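Hydroxyindole o-methyltransferase (PDB 4A6D) catalyses the last step of melatonin synthesis, transferring a methyl group from S-adenosyl-L-methionine to the hydroxyl of N-acetylserotonin, and works as a homodimer. Local coordinates at the interface of chains A and B. Residues are numbered along the deposited sequence; one frame, centred on the assembly and turned at random. Chains: chain A/B, Hydroxyindole o-methyltransferase.

Contact 1: the interface of chains A and B. Residues chain A 22, 25-26, 102, 106, 109; chain B 12, 15-16, 19.
A:Ser22 and B:Tyr15 meet where the two copies of helix 7-31 cross in the dimerisation domain of this cation-independent O-methyltransferase; helix 103-117 of chain A flanks the crossing. The polar part centres on one hydroxyl. A:Ser22 OG, turned beside its own backbone N (chi1 -64°), donates to the carbonyl O of B:Tyr15 at 2.6 Å, nearly along the C=O axis (166°). A:Ser22 OG also accepts the backbone N-H of B:Phe19, at 2.9 Å from N, a bent bond with 135° at the hydrogen. The hydroxyl thus bridges a carbonyl and an N-H four residues apart, too distant from each other for the usual helical bond; its approach to the O of B:Ala16 is at most a weak bond. An alanine here would probably leave the B:Tyr15 carbonyl and the B:Phe19 N-H without their mate across the interface. Aromatic packing lies next to it: the side chains of A:Phe26 and B:Phe19 cross at about a right angle, and CD2 of B:Phe19 comes in at the in-plane edge of A:Phe26, 3.8 Å from its CZ. The rest is aliphatic. The methyl of B:Ala16 is met by A:Leu106 CD2 at 3.6 Å and, more loosely, by A:Met109 SD at 4.0 Å. A:Leu25 and B:Leu12 also cross near-perpendicularly, B:Leu12 CD1 lying against both methyls of A:Leu25, 3.9 Å from its CD1, while A:Leu25 CD2 turns to CB of B:Tyr15.

Contact 2: the interface of chains A and B. Residues chain A 20, 23-24, 27, 31, 63; chain B 117, 120-121, 124, 301.
An apolar helix-to-helix interface joins A:Met20, A:Gln23, A:Val24 and A:Ala27 of helix 7-31 to B:Trp117 and B:Leu120, tying the dimerisation region of one subunit to helices of the other in the homodimer. B:Trp117 is held on both faces. A:Met20 CG sits over the centre of its six-membered ring, 3.7 Å from the centroid, in a CH-pi contact, and the sulfur SD of A:Met20 runs on past the rim on the same side, 3.5 Å from CZ2 of B:Trp117. Against the opposite face, toward the rim, rests CD1 of B:Leu120 from the same chain. At the edge, in plane, CB of A:Gln23 lies 3.8 Å from CE3 of B:Trp117. Between them these neighbours would restrict rotation of the indole. The other branch of B:Leu120 reaches chain A: with CG anti to the backbone N (chi1 179°), CD2 is laid against the backbone of helix 7-31, 3.4 Å from the carbonyl O of A:Gln23, and also touches the methyl of A:Ala27 at 3.9 Å. B:Ala121 adds its small side chain beside that methyl. Farther along, B:Val124 serves two leucines with separate branches, CG1 meeting A:Leu31 CD1 at 3.8 Å and CG2 turning toward CD1 of A:Leu63 from helix 57-69. From helix 294-305, B:Leu301 extends one methyl to A:Val24, whose side chain it meets at a slant, with CD2 3.6 Å from CG2.

Contact 1: the interface of chains A and B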
# COMPACT_ATOMS: atom_id res chain seq x y z
N SER A 22 -2.71 2.93 2.96
CA SER A 22 -3.56 3.22 1.79
C SER A 22 -4.95 2.69 2.04
O SER A 22 -5.91 3.44 1.93
CB SER A 22 -2.99 2.62 0.50
OG SER A 22 -1.75 3.22 0.17
N LEU A 25 -7.06 4.69 4.62
CA LEU A 25 -7.59 5.88 3.96
C LEU A 25 -8.78 5.51 3.05
O LEU A 25 -9.81 6.17 3.13
CB LEU A 25 -6.49 6.56 3.13
CG LEU A 25 -6.89 7.76 2.23
CD1 LEU A 25 -7.45 8.90 3.06
CD2 LEU A 25 -5.71 8.26 1.43
N PHE A 26 -8.63 4.45 2.22
CA PHE A 26 -9.64 3.96 1.29
C PHE A 26 -10.90 3.49 2.02
O PHE A 26 -12.00 3.84 1.61
CB PHE A 26 -9.08 2.82 0.39
CG PHE A 26 -7.87 3.12 -0.48
CD1 PHE A 26 -7.55 4.43 -0.84
CD2 PHE A 26 -7.06 2.09 -0.96
CE1 PHE A 26 -6.43 4.70 -1.64
CE2 PHE A 26 -5.96 2.36 -1.77
CZ PHE A 26 -5.65 3.66 -2.11
N GLN A 102 -11.53 14.41 -2.90
CA GLN A 102 -10.73 13.41 -3.61
C GLN A 102 -11.25 12.00 -3.38
O GLN A 102 -10.66 11.04 -3.89
CB GLN A 102 -9.23 13.57 -3.33
CG GLN A 102 -8.64 14.93 -3.79
CD GLN A 102 -8.75 15.20 -5.27
OE1 GLN A 102 -8.31 14.41 -6.13
NE2 GLN A 102 -9.33 16.35 -5.61
N LEU A 106 -10.05 7.99 -4.50
CA LEU A 106 -9.54 7.15 -3.42
C LEU A 106 -10.27 5.81 -3.37
O LEU A 106 -9.61 4.77 -3.42
CB LEU A 106 -9.58 7.89 -2.09
CG LEU A 106 -8.67 9.11 -1.99
CD1 LEU A 106 -8.78 9.73 -0.64
CD2 LEU A 106 -7.23 8.75 -2.27
N MET A 109 -9.10 3.87 -6.52
CA MET A 109 -7.74 3.33 -6.29
C MET A 109 -7.84 2.07 -5.39
O MET A 109 -7.20 1.04 -5.66
CB MET A 109 -6.83 4.37 -5.59
CG MET A 109 -6.38 5.52 -6.47
SD MET A 109 -5.03 6.41 -5.66
CE MET A 109 -5.17 7.89 -6.37
N LEU B 12 -1.80 13.44 1.65
CA LEU B 12 -2.91 12.62 1.17
C LEU B 12 -2.48 11.70 0.00
O LEU B 12 -2.87 10.52 -0.02
CB LEU B 12 -4.06 13.53 0.74
CG LEU B 12 -5.34 12.82 0.30
CD1 LEU B 12 -6.03 12.14 1.50
CD2 LEU B 12 -6.24 13.77 -0.42
N TYR B 15 -0.14 8.85 1.15
CA TYR B 15 -0.95 7.81 1.76
C TYR B 15 -1.66 7.02 0.69
O TYR B 15 -1.67 5.79 0.73
CB TYR B 15 -1.98 8.40 2.74
CG TYR B 15 -1.44 9.09 3.99
CD1 TYR B 15 -0.14 8.86 4.44
CD2 TYR B 15 -2.24 9.94 4.75
CE1 TYR B 15 0.35 9.45 5.59
CE2 TYR B 15 -1.76 10.56 5.90
CZ TYR B 15 -0.47 10.30 6.33
OH TYR B 15 0.03 10.92 7.45
N ALA B 16 -2.24 7.72 -0.30
CA ALA B 16 -2.96 7.03 -1.36
C ALA B 16 -2.05 6.14 -2.20
O ALA B 16 -2.46 5.08 -2.61
CB ALA B 16 -3.69 8.04 -2.23
N PHE B 19 0.33 1.88 -1.28
CA PHE B 19 0.17 0.52 -1.77
C PHE B 19 1.10 0.21 -2.97
O PHE B 19 1.61 -0.90 -3.06
CB PHE B 19 -1.30 0.23 -2.05
CG PHE B 19 -1.84 0.80 -3.35
CD1 PHE B 19 -1.74 0.07 -4.53
CD2 PHE B 19 -2.48 2.03 -3.37
CE1 PHE B 19 -2.22 0.60 -5.72
CE2 PHE B 19 -2.96 2.55 -4.56
CZ PHE B 19 -2.84 1.83 -5.73

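Contact 2: the interface of chains A and B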
# COMPACT_ATOMS: atom_id res chain seq x y z
N MET A 20 -1.12 -0.89 4.01
CA MET A 20 -2.04 -0.82 5.15
C MET A 20 -2.59 0.60 5.36
O MET A 20 -3.78 0.77 5.61
CB MET A 20 -1.35 -1.30 6.43
CG MET A 20 -0.85 -2.72 6.32
SD MET A 20 -0.47 -3.50 7.89
CE MET A 20 1.25 -3.27 7.92
N GLN A 23 -5.06 1.41 2.45
CA GLN A 23 -6.35 0.79 2.76
C GLN A 23 -7.11 1.42 3.92
O GLN A 23 -8.32 1.46 3.85
CB GLN A 23 -6.25 -0.72 2.87
CG GLN A 23 -6.15 -1.37 1.50
CD GLN A 23 -7.44 -1.36 0.72
OE1 GLN A 23 -8.55 -1.24 1.25
NE2 GLN A 23 -7.33 -1.52 -0.58
N VAL A 24 -6.41 1.95 4.94
CA VAL A 24 -7.05 2.68 6.06
C VAL A 24 -7.77 3.91 5.49
O VAL A 24 -8.95 4.11 5.79
CB VAL A 24 -6.05 3.04 7.18
CG1 VAL A 24 -6.54 4.21 8.03
CG2 VAL A 24 -5.76 1.83 8.04
N ALA A 27 -10.73 2.71 3.11
CA ALA A 27 -11.82 2.17 3.92
C ALA A 27 -12.52 3.26 4.70
O ALA A 27 -13.74 3.21 4.82
CB ALA A 27 -11.32 1.09 4.86
N LEU A 31 -16.37 3.88 4.05
CA LEU A 31 -17.31 3.86 5.18
C LEU A 31 -18.03 5.19 5.45
O LEU A 31 -19.04 5.21 6.15
CB LEU A 31 -16.65 3.32 6.44
CG LEU A 31 -16.38 1.83 6.45
CD1 LEU A 31 -15.20 1.52 7.34
CD2 LEU A 31 -17.59 1.06 6.90
N LEU A 63 -9.65 1.99 13.23
CA LEU A 63 -9.70 2.86 12.06
C LEU A 63 -9.54 4.35 12.43
O LEU A 63 -8.71 5.03 11.83
CB LEU A 63 -10.99 2.60 11.27
CG LEU A 63 -11.04 3.05 9.82
CD1 LEU A 63 -10.48 1.97 8.90
CD2 LEU A 63 -12.45 3.37 9.40
N TRP B 117 -5.98 -7.34 3.01
CA TRP B 117 -6.20 -5.91 3.22
C TRP B 117 -7.12 -5.20 2.21
O TRP B 117 -7.66 -4.14 2.52
CB TRP B 117 -4.89 -5.18 3.49
CG TRP B 117 -4.46 -5.24 4.93
CD1 TRP B 117 -3.97 -6.32 5.61
CD2 TRP B 117 -4.55 -4.17 5.88
NE1 TRP B 117 -3.64 -5.95 6.89
CE2 TRP B 117 -4.02 -4.65 7.10
CE3 TRP B 117 -5.01 -2.83 5.82
CZ2 TRP B 117 -3.94 -3.86 8.25
CZ3 TRP B 117 -4.93 -2.05 6.96
CH2 TRP B 117 -4.40 -2.56 8.16
N LEU B 120 -10.46 -4.80 3.82
CA LEU B 120 -10.37 -4.04 5.08
C LEU B 120 -11.72 -3.49 5.55
O LEU B 120 -12.06 -3.63 6.73
CB LEU B 120 -9.31 -2.91 5.05
CG LEU B 120 -9.19 -2.08 6.35
CD1 LEU B 120 -8.79 -2.94 7.54
CD2 LEU B 120 -8.24 -0.96 6.20
N ALA B 121 -12.46 -2.85 4.63
CA ALA B 121 -13.75 -2.23 4.91
C ALA B 121 -14.75 -3.23 5.50
O ALA B 121 -15.46 -2.88 6.44
CB ALA B 121 -14.31 -1.56 3.66
N VAL B 124 -13.52 -4.39 9.07
CA VAL B 124 -13.93 -3.30 9.96
C VAL B 124 -15.46 -3.40 10.17
O VAL B 124 -15.90 -3.49 11.31
CB VAL B 124 -13.47 -1.90 9.43
CG1 VAL B 124 -14.12 -0.76 10.20
CG2 VAL B 124 -11.95 -1.77 9.47
N LEU B 301 -4.79 -3.80 13.57
CA LEU B 301 -5.76 -3.83 12.48
C LEU B 301 -5.48 -5.03 11.57
O LEU B 301 -6.43 -5.71 11.17
CB LEU B 301 -5.79 -2.51 11.74
CG LEU B 301 -6.93 -2.31 10.72
CD1 LEU B 301 -8.32 -2.60 11.31
CD2 LEU B 301 -6.88 -0.93 10.14

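Contact 1 and contact 2 lie about 11 Å apart, measured between the centres of their C-alpha atoms, and share helix 7-31 of chain A, whose different sides engage the partner. Contact 1 pairs the two copies of this helix, whereas contact 2 sets the chain A copy against helices 103-117, 120-126 and 294-305 of chain B. Helix 103-117 of chain A also joins contact 1. Two-fold symmetry repeats each patch with the chains exchanged, so helix 7-31 of each subunit is gripped by the other, which is likely to hold the homodimer firmly. Measured to A:His255, the inferred catalytic residue, the centres lie at about 17 and 26 Å.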